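Side-chain contacts in 14-3-3 protein (Cryptosporidium parvum, PDB 3EFZ), which probably binds phosphoserine-containing partner proteins in cell regulation, as a dimeric member of the 14-3-3 family: residues 148-153 with 199-204; 77-82 with 155-160. One frame throughout, in Å; residues are numbered along the deposited sequence.

Contact 1. Residues 148-153 with 199-204; sequences KGDLMR and ILNYTI
Asn201 reaches across to Asp150: Asn201 ND2 donates to Asp150 OD1 at 2.5 Å, a short bond with an N-H...O angle of 158°. The acceptor lies close to the plane of the Asn201 amide, whereas the amide nitrogen meets Asp150 from above the carboxylate plane; the planes of the two flat groups are steeply inclined to each other. Asp150 OD1 also takes a weak bond at 3.3 Å from Arg153 NH2, one helical turn on, which makes an intrahelical salt bridge at the edge of the guanidinium. This brings Arg153 NH2 within 3.3 Å of Asn201 ND2, but both are donors, so this is no hydrogen bond; their closeness is consistent with the acceptor they share. The Arg153 chain leaves the backbone with CG opposite the backbone N and then bends at chi3 (58°), which turns NH2 back toward Asp150 and leaves NH1 3.8 Å from Ile204 CG2.

Further out, Tyr175 OH of helix 161-185 hydrogen-bonds to both Asp150 OD1 and Arg153 NE, linking the two residues, while Lys146 pairs with Asp150 OD2. The helices run nearly parallel, 20° between segment axes 10.6 Å apart, a separation spanned here by Asp150, Arg153 and Asn201. Arg153 is a predicted phosphoserine contact, and such a network of Asp, Tyr and Asn around a basic residue is consistent with the phosphopeptide-binding groove of 14-3-3 proteins.

Contact 2. Residues 77-82 with 155-160; sequences SIRNSL and KAEILK
The guanidinium of Arg79 and the carboxylate of Glu157 lie nearly in one plane, 15° apart, and meet edge to edge, with the carboxylate carbon of Glu157 in the plane of the guanidinium. Neither group stacks on a face of the other: the contact is a side-on, two-point salt bridge. Arg79 NE donates to Glu157 OE1 at 2.7 Å, almost straight at 171°. Arg79 NH2 donates to Glu157 OE2 at the same 2.7 Å and 170°. Each oxygen receives its donor on the syn lone pair, the side of the other oxygen, so two nearly straight bonds fix the rotation of both groups.

The chains that carry them are long enough to cover the 9.7 Å between Arg79 CA and Glu157 CA. Arg79 is fully extended from CG to NE, and Glu157 continues straight beyond CG, the two chains crossing at about a right angle. In the all-helical 14-3-3 fold this joins helix 63-81 to helix 138-158, at the predicted phosphoserine site, where Arg79 stands close to Arg153. The carboxylate would be expected to offset part of the positive charge gathered there; Lys86 adds a long, weak ion pair to Glu157 OE1.

Behind Arg79, Ser81 OG bonds to Ile78 O at 2.9 Å. Residues 77-81 also meet the second subunit: Ser77 OG bonds to Glu120 of that chain, and Asn80 ND2 to its Glu115 and Ser116.

Overall arrangement
The centres of contacts 1 and 2 lie about 13 Å apart, and both draw on helix 138-158: contact 1 pairs its residues 148-153 with helix 193-207, and contact 2 pairs residues 155-160 with residues 77-82 on helix 63-81. Along the chain the segments alternate, in the order 77-82, 148-153, 155-160, 199-204, so the two connections cross and tie early and late helices to one shared helix. They meet at Arg153 NH1 and Arg79 NH2, 3.5 Å apart. Two like charges this close, with Arg79 gripped by Glu157 and Arg153 by Tyr175 with a weaker bond to Asp150, are consistent with a pocket prepared for a phosphate group, as predicted for both arginines.

Contact 1. Residues 148-153 with 199-204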
ATOM      1  N   LYS B 148      11.334   2.042  13.521  1.00 36.73           N
ATOM      2  CA  LYS B 148      11.023   1.014  14.524  1.00 36.13           C
ATOM      3  C   LYS B 148      10.102   1.563  15.616  1.00 35.52           C
ATOM      4  O   LYS B 148       9.241   0.842  16.116  1.00 36.15           O
ATOM      5  CB  LYS B 148      12.292   0.440  15.151  1.00 35.47           C
ATOM      6  CG  LYS B 148      13.195  -0.341  14.192  1.00 36.41           C
ATOM      7  CD  LYS B 148      14.161  -1.223  14.945  1.00 35.32           C
ATOM      8  CE  LYS B 148      15.256  -0.416  15.684  1.00 37.95           C
ATOM      9  NZ  LYS B 148      16.086  -1.281  16.575  1.00 37.29           N
ATOM     10  N   GLY B 149      10.314   2.824  15.996  1.00 34.85           N
ATOM     11  CA  GLY B 149       9.434   3.544  16.907  1.00 34.26           C
ATOM     12  C   GLY B 149       8.010   3.612  16.413  1.00 34.52           C
ATOM     13  O   GLY B 149       7.090   3.268  17.166  1.00 34.66           O
ATOM     14  N   ASP B 150       7.836   4.022  15.145  1.00 34.99           N
ATOM     15  CA  ASP B 150       6.539   3.996  14.456  1.00 35.07           C
ATOM     16  C   ASP B 150       5.883   2.619  14.446  1.00 35.54           C
ATOM     17  O   ASP B 150       4.700   2.501  14.759  1.00 35.99           O
ATOM     18  CB  ASP B 150       6.643   4.502  13.000  1.00 35.77           C
ATOM     19  CG  ASP B 150       7.121   5.942  12.896  1.00 35.97           C
ATOM     20  OD1 ASP B 150       6.975   6.737  13.840  1.00 35.85           O
ATOM     21  OD2 ASP B 150       7.639   6.281  11.839  1.00 37.06           O
ATOM     22  N   LEU B 151       6.632   1.592  14.056  1.00 36.02           N
ATOM     23  CA  LEU B 151       6.124   0.213  14.032  1.00 36.38           C
ATOM     24  C   LEU B 151       5.746  -0.338  15.410  1.00 36.27           C
ATOM     25  O   LEU B 151       4.774  -1.066  15.531  1.00 36.34           O
ATOM     26  CB  LEU B 151       7.112  -0.742  13.348  1.00 36.32           C
ATOM     27  CG  LEU B 151       7.417  -0.558  11.855  1.00 37.31           C
ATOM     28  CD1 LEU B 151       8.465  -1.549  11.466  1.00 38.07           C
ATOM     29  CD2 LEU B 151       6.178  -0.696  10.958  1.00 36.63           C
ATOM     30  N   MET B 152       6.512  -0.001  16.438  1.00 36.21           N
ATOM     31  CA  MET B 152       6.102  -0.307  17.807  1.00 36.89           C
ATOM     32  C   MET B 152       4.785   0.386  18.224  1.00 36.57           C
ATOM     33  O   MET B 152       3.938  -0.209  18.908  1.00 35.50           O
ATOM     34  CB  MET B 152       7.229   0.035  18.790  1.00 37.38           C
ATOM     35  CG  MET B 152       8.338  -0.994  18.814  1.00 38.47           C
ATOM     36  SD  MET B 152       7.731  -2.646  19.200  1.00 42.77           S
ATOM     37  CE  MET B 152       8.703  -3.560  18.028  1.00 41.42           C
ATOM     38  N   ARG B 153       4.643   1.650  17.817  1.00 37.16           N
ATOM     39  CA  ARG B 153       3.419   2.447  18.046  1.00 37.04           C
ATOM     40  C   ARG B 153       2.224   1.780  17.375  1.00 36.96           C
ATOM     41  O   ARG B 153       1.123   1.750  17.944  1.00 36.47           O
ATOM     42  CB  ARG B 153       3.600   3.902  17.549  1.00 36.78           C
ATOM     43  CG  ARG B 153       2.338   4.793  17.566  1.00 37.16           C
ATOM     44  CD  ARG B 153       2.683   6.307  17.474  1.00 37.68           C
ATOM     45  NE  ARG B 153       3.453   6.634  16.257  1.00 37.03           N
ATOM     46  CZ  ARG B 153       2.908   6.895  15.071  1.00 37.05           C
ATOM     47  NH1 ARG B 153       1.582   6.902  14.927  1.00 36.44           N
ATOM     48  NH2 ARG B 153       3.687   7.154  14.022  1.00 37.68           N
ATOM     49  N   ILE B 199      10.013  14.221  16.348  1.00 34.34           N
ATOM     50  CA  ILE B 199       9.241  14.961  17.349  1.00 34.56           C
ATOM     51  C   ILE B 199       7.739  14.718  17.186  1.00 35.02           C
ATOM     52  O   ILE B 199       7.040  14.460  18.172  1.00 35.68           O
ATOM     53  CB  ILE B 199       9.555  16.499  17.275  1.00 34.09           C
ATOM     54  CG1 ILE B 199      11.040  16.784  17.585  1.00 34.39           C
ATOM     55  CG2 ILE B 199       8.584  17.337  18.167  1.00 33.42           C
ATOM     56  CD1 ILE B 199      11.423  16.748  19.085  1.00 35.30           C
ATOM     57  N   LEU B 200       7.258  14.803  15.943  1.00 35.67           N
ATOM     58  CA  LEU B 200       5.835  14.686  15.629  1.00 36.25           C
ATOM     59  C   LEU B 200       5.268  13.314  15.960  1.00 36.64           C
ATOM     60  O   LEU B 200       4.195  13.227  16.555  1.00 36.75           O
ATOM     61  CB  LEU B 200       5.541  15.026  14.155  1.00 35.95           C
ATOM     62  CG  LEU B 200       4.077  14.840  13.679  1.00 36.65           C
ATOM     63  CD1 LEU B 200       3.111  15.833  14.337  1.00 34.85           C
ATOM     64  CD2 LEU B 200       3.940  14.900  12.150  1.00 36.91           C
ATOM     65  N   ASN B 201       5.976  12.252  15.568  1.00 37.14           N
ATOM     66  CA  ASN B 201       5.536  10.898  15.875  1.00 37.72           C
ATOM     67  C   ASN B 201       5.577  10.568  17.377  1.00 37.91           C
ATOM     68  O   ASN B 201       4.673   9.891  17.895  1.00 38.52           O
ATOM     69  CB  ASN B 201       6.302   9.892  15.019  1.00 38.05           C
ATOM     70  CG  ASN B 201       5.838   9.909  13.561  1.00 37.89           C
ATOM     71  OD1 ASN B 201       5.196  10.855  13.112  1.00 37.57           O
ATOM     72  ND2 ASN B 201       6.179   8.878  12.821  1.00 40.60           N
ATOM     73  N   TYR B 202       6.596  11.081  18.063  1.00 37.55           N
ATOM     74  CA  TYR B 202       6.700  10.962  19.523  1.00 38.40           C
ATOM     75  C   TYR B 202       5.577  11.735  20.192  1.00 38.26           C
ATOM     76  O   TYR B 202       4.989  11.244  21.146  1.00 38.58           O
ATOM     77  CB  TYR B 202       8.069  11.456  20.015  1.00 38.25           C
ATOM     78  CG  TYR B 202       8.458  11.087  21.450  1.00 38.75           C
ATOM     79  CD1 TYR B 202       7.743  10.138  22.188  1.00 38.34           C
ATOM     80  CD2 TYR B 202       9.570  11.668  22.043  1.00 37.32           C
ATOM     81  CE1 TYR B 202       8.112   9.802  23.485  1.00 37.52           C
ATOM     82  CE2 TYR B 202       9.950  11.338  23.343  1.00 39.93           C
ATOM     83  CZ  TYR B 202       9.213  10.400  24.056  1.00 38.89           C
ATOM     84  OH  TYR B 202       9.596  10.071  25.342  1.00 39.83           O
ATOM     85  N   THR B 203       5.292  12.941  19.688  1.00 38.20           N
ATOM     86  CA  THR B 203       4.147  13.736  20.133  1.00 38.25           C
ATOM     87  C   THR B 203       2.836  12.961  19.967  1.00 37.79           C
ATOM     88  O   THR B 203       2.009  12.981  20.871  1.00 37.97           O
ATOM     89  CB  THR B 203       4.057  15.095  19.395  1.00 38.30           C
ATOM     90  OG1 THR B 203       5.208  15.889  19.712  1.00 39.43           O
ATOM     91  CG2 THR B 203       2.807  15.856  19.792  1.00 39.24           C
ATOM     92  N   ILE B 204       2.677  12.262  18.840  1.00 37.03           N
ATOM     93  CA  ILE B 204       1.500  11.413  18.593  1.00 36.98           C
ATOM     94  C   ILE B 204       1.383  10.270  19.623  1.00 36.60           C
ATOM     95  O   ILE B 204       0.275  10.003  20.150  1.00 36.08           O
ATOM     96  CB  ILE B 204       1.477  10.868  17.140  1.00 37.65           C
ATOM     97  CG1 ILE B 204       1.319  12.014  16.134  1.00 37.03           C
ATOM     98  CG2 ILE B 204       0.356   9.842  16.958  1.00 38.28           C
ATOM     99  CD1 ILE B 204       1.606  11.606  14.684  1.00 37.64           C
TER

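Contact 2. Residues 77-82 with 155-160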
ATOM      1  N   SER B  77      -0.331   1.273   4.926  1.00 36.66           N
ATOM      2  CA  SER B  77      -1.569   1.177   4.164  1.00 36.98           C
ATOM      3  C   SER B  77      -2.597   0.256   4.824  1.00 36.63           C
ATOM      4  O   SER B  77      -3.766   0.561   4.771  1.00 37.30           O
ATOM      5  CB  SER B  77      -1.343   0.789   2.703  1.00 36.68           C
ATOM      6  OG  SER B  77      -0.574   1.790   2.027  1.00 38.24           O
ATOM      7  N   ILE B  78      -2.170  -0.855   5.427  1.00 36.47           N
ATOM      8  CA  ILE B  78      -3.100  -1.752   6.137  1.00 36.24           C
ATOM      9  C   ILE B  78      -3.723  -0.974   7.303  1.00 36.77           C
ATOM     10  O   ILE B  78      -4.938  -0.970   7.483  1.00 36.64           O
ATOM     11  CB  ILE B  78      -2.420  -3.064   6.601  1.00 35.81           C
ATOM     12  CG1 ILE B  78      -1.924  -3.878   5.396  1.00 35.62           C
ATOM     13  CG2 ILE B  78      -3.378  -3.908   7.406  1.00 33.97           C
ATOM     14  CD1 ILE B  78      -0.912  -4.947   5.765  1.00 32.98           C
ATOM     15  N   ARG B  79      -2.886  -0.254   8.052  1.00 37.00           N
ATOM     16  CA  ARG B  79      -3.372   0.581   9.146  1.00 36.51           C
ATOM     17  C   ARG B  79      -4.340   1.674   8.664  1.00 36.58           C
ATOM     18  O   ARG B  79      -5.335   1.936   9.331  1.00 37.26           O
ATOM     19  CB  ARG B  79      -2.196   1.166   9.913  1.00 35.70           C
ATOM     20  CG  ARG B  79      -2.549   2.065  11.095  1.00 35.80           C
ATOM     21  CD  ARG B  79      -1.265   2.519  11.689  1.00 33.92           C
ATOM     22  NE  ARG B  79      -1.429   3.496  12.756  1.00 35.12           N
ATOM     23  CZ  ARG B  79      -1.307   4.804  12.613  1.00 33.19           C
ATOM     24  NH1 ARG B  79      -1.013   5.328  11.431  1.00 33.14           N
ATOM     25  NH2 ARG B  79      -1.461   5.582  13.677  1.00 35.00           N
ATOM     26  N   ASN B  80      -4.057   2.296   7.517  1.00 36.56           N
ATOM     27  CA  ASN B  80      -4.876   3.371   6.989  1.00 36.54           C
ATOM     28  C   ASN B  80      -6.287   2.902   6.645  1.00 36.71           C
ATOM     29  O   ASN B  80      -7.263   3.593   6.943  1.00 36.21           O
ATOM     30  CB  ASN B  80      -4.214   4.013   5.755  1.00 37.36           C
ATOM     31  CG  ASN B  80      -5.039   5.161   5.178  1.00 37.77           C
ATOM     32  OD1 ASN B  80      -5.012   6.262   5.698  1.00 38.88           O
ATOM     33  ND2 ASN B  80      -5.757   4.903   4.088  1.00 36.43           N
ATOM     34  N   SER B  81      -6.392   1.704   6.066  1.00 36.50           N
ATOM     35  CA  SER B  81      -7.673   1.137   5.638  1.00 37.42           C
ATOM     36  C   SER B  81      -8.617   0.847   6.812  1.00 37.75           C
ATOM     37  O   SER B  81      -9.845   0.708   6.630  1.00 38.59           O
ATOM     38  CB  SER B  81      -7.449  -0.130   4.798  1.00 36.76           C
ATOM     39  OG  SER B  81      -7.104  -1.236   5.613  1.00 39.47           O
ATOM     40  N   LEU B  82      -8.042   0.751   8.005  1.00 37.61           N
ATOM     41  CA  LEU B  82      -8.797   0.405   9.195  1.00 37.06           C
ATOM     42  C   LEU B  82      -9.210   1.587  10.052  1.00 36.58           C
ATOM     43  O   LEU B  82      -9.835   1.387  11.087  1.00 36.74           O
ATOM     44  CB  LEU B  82      -7.985  -0.531  10.075  1.00 37.61           C
ATOM     45  CG  LEU B  82      -7.587  -1.913   9.589  1.00 35.59           C
ATOM     46  CD1 LEU B  82      -6.692  -2.530  10.663  1.00 35.47           C
ATOM     47  CD2 LEU B  82      -8.824  -2.786   9.275  1.00 35.45           C
ATOM     48  N   LYS B 155       1.914  -1.489  16.783  1.00 36.42           N
ATOM     49  CA  LYS B 155       1.620  -2.751  17.492  1.00 36.47           C
ATOM     50  C   LYS B 155       0.820  -2.410  18.740  1.00 36.02           C
ATOM     51  O   LYS B 155      -0.131  -3.108  19.084  1.00 36.42           O
ATOM     52  CB  LYS B 155       2.899  -3.514  17.898  1.00 36.31           C
ATOM     53  CG  LYS B 155       3.807  -4.010  16.770  1.00 37.04           C
ATOM     54  CD  LYS B 155       4.860  -4.979  17.327  1.00 37.06           C
ATOM     55  CE  LYS B 155       5.863  -5.381  16.269  1.00 41.18           C
ATOM     56  NZ  LYS B 155       6.817  -6.464  16.727  1.00 42.80           N
ATOM     57  N   ALA B 156       1.233  -1.325  19.393  1.00 35.61           N
ATOM     58  CA  ALA B 156       0.605  -0.771  20.590  1.00 35.08           C
ATOM     59  C   ALA B 156      -0.865  -0.379  20.389  1.00 34.70           C
ATOM     60  O   ALA B 156      -1.634  -0.404  21.337  1.00 35.15           O
ATOM     61  CB  ALA B 156       1.408   0.444  21.081  1.00 34.53           C
ATOM     62  N   GLU B 157      -1.237   0.009  19.166  1.00 34.77           N
ATOM     63  CA  GLU B 157      -2.627   0.335  18.818  1.00 34.50           C
ATOM     64  C   GLU B 157      -3.487  -0.924  18.693  1.00 34.46           C
ATOM     65  O   GLU B 157      -4.731  -0.863  18.757  1.00 34.96           O
ATOM     66  CB  GLU B 157      -2.689   1.113  17.493  1.00 34.55           C
ATOM     67  CG  GLU B 157      -1.935   2.423  17.464  1.00 34.46           C
ATOM     68  CD  GLU B 157      -1.950   3.077  16.072  1.00 35.40           C
ATOM     69  OE1 GLU B 157      -2.089   2.351  15.065  1.00 34.04           O
ATOM     70  OE2 GLU B 157      -1.819   4.315  15.982  1.00 33.57           O
ATOM     71  N   ILE B 158      -2.815  -2.055  18.468  1.00 34.05           N
ATOM     72  CA  ILE B 158      -3.464  -3.342  18.261  1.00 33.36           C
ATOM     73  C   ILE B 158      -3.509  -4.164  19.549  1.00 33.42           C
ATOM     74  O   ILE B 158      -4.545  -4.738  19.889  1.00 33.57           O
ATOM     75  CB  ILE B 158      -2.737  -4.167  17.157  1.00 33.27           C
ATOM     76  CG1 ILE B 158      -2.757  -3.402  15.823  1.00 33.17           C
ATOM     77  CG2 ILE B 158      -3.340  -5.572  17.033  1.00 32.24           C
ATOM     78  CD1 ILE B 158      -2.035  -4.098  14.699  1.00 33.51           C
ATOM     79  N   LEU B 159      -2.371  -4.235  20.235  1.00 33.76           N
ATOM     80  CA  LEU B 159      -2.197  -5.081  21.415  1.00 34.13           C
ATOM     81  C   LEU B 159      -2.909  -4.547  22.663  1.00 34.72           C
ATOM     82  O   LEU B 159      -3.337  -3.391  22.700  1.00 34.65           O
ATOM     83  CB  LEU B 159      -0.703  -5.358  21.656  1.00 34.03           C
ATOM     84  CG  LEU B 159       0.029  -6.155  20.538  1.00 33.22           C
ATOM     85  CD1 LEU B 159       1.537  -6.188  20.781  1.00 35.55           C
ATOM     86  CD2 LEU B 159      -0.493  -7.577  20.303  1.00 34.26           C
ATOM     87  N   LYS B 160      -3.060  -5.406  23.671  1.00 35.27           N
ATOM     88  CA  LYS B 160      -3.815  -5.060  24.865  1.00 36.03           C
ATOM     89  C   LYS B 160      -2.956  -5.157  26.134  1.00 36.51           C
ATOM     90  O   LYS B 160      -1.947  -5.868  26.161  1.00 36.85           O
ATOM     91  CB  LYS B 160      -5.046  -5.976  25.006  1.00 35.80           C
ATOM     92  CG  LYS B 160      -6.030  -5.959  23.833  1.00 38.28           C
ATOM     93  CD  LYS B 160      -6.868  -4.681  23.828  1.00 40.99           C
ATOM     94  CE  LYS B 160      -7.613  -4.489  22.513  1.00 43.09           C
ATOM     95  NZ  LYS B 160      -7.901  -3.042  22.292  1.00 42.59           N
TER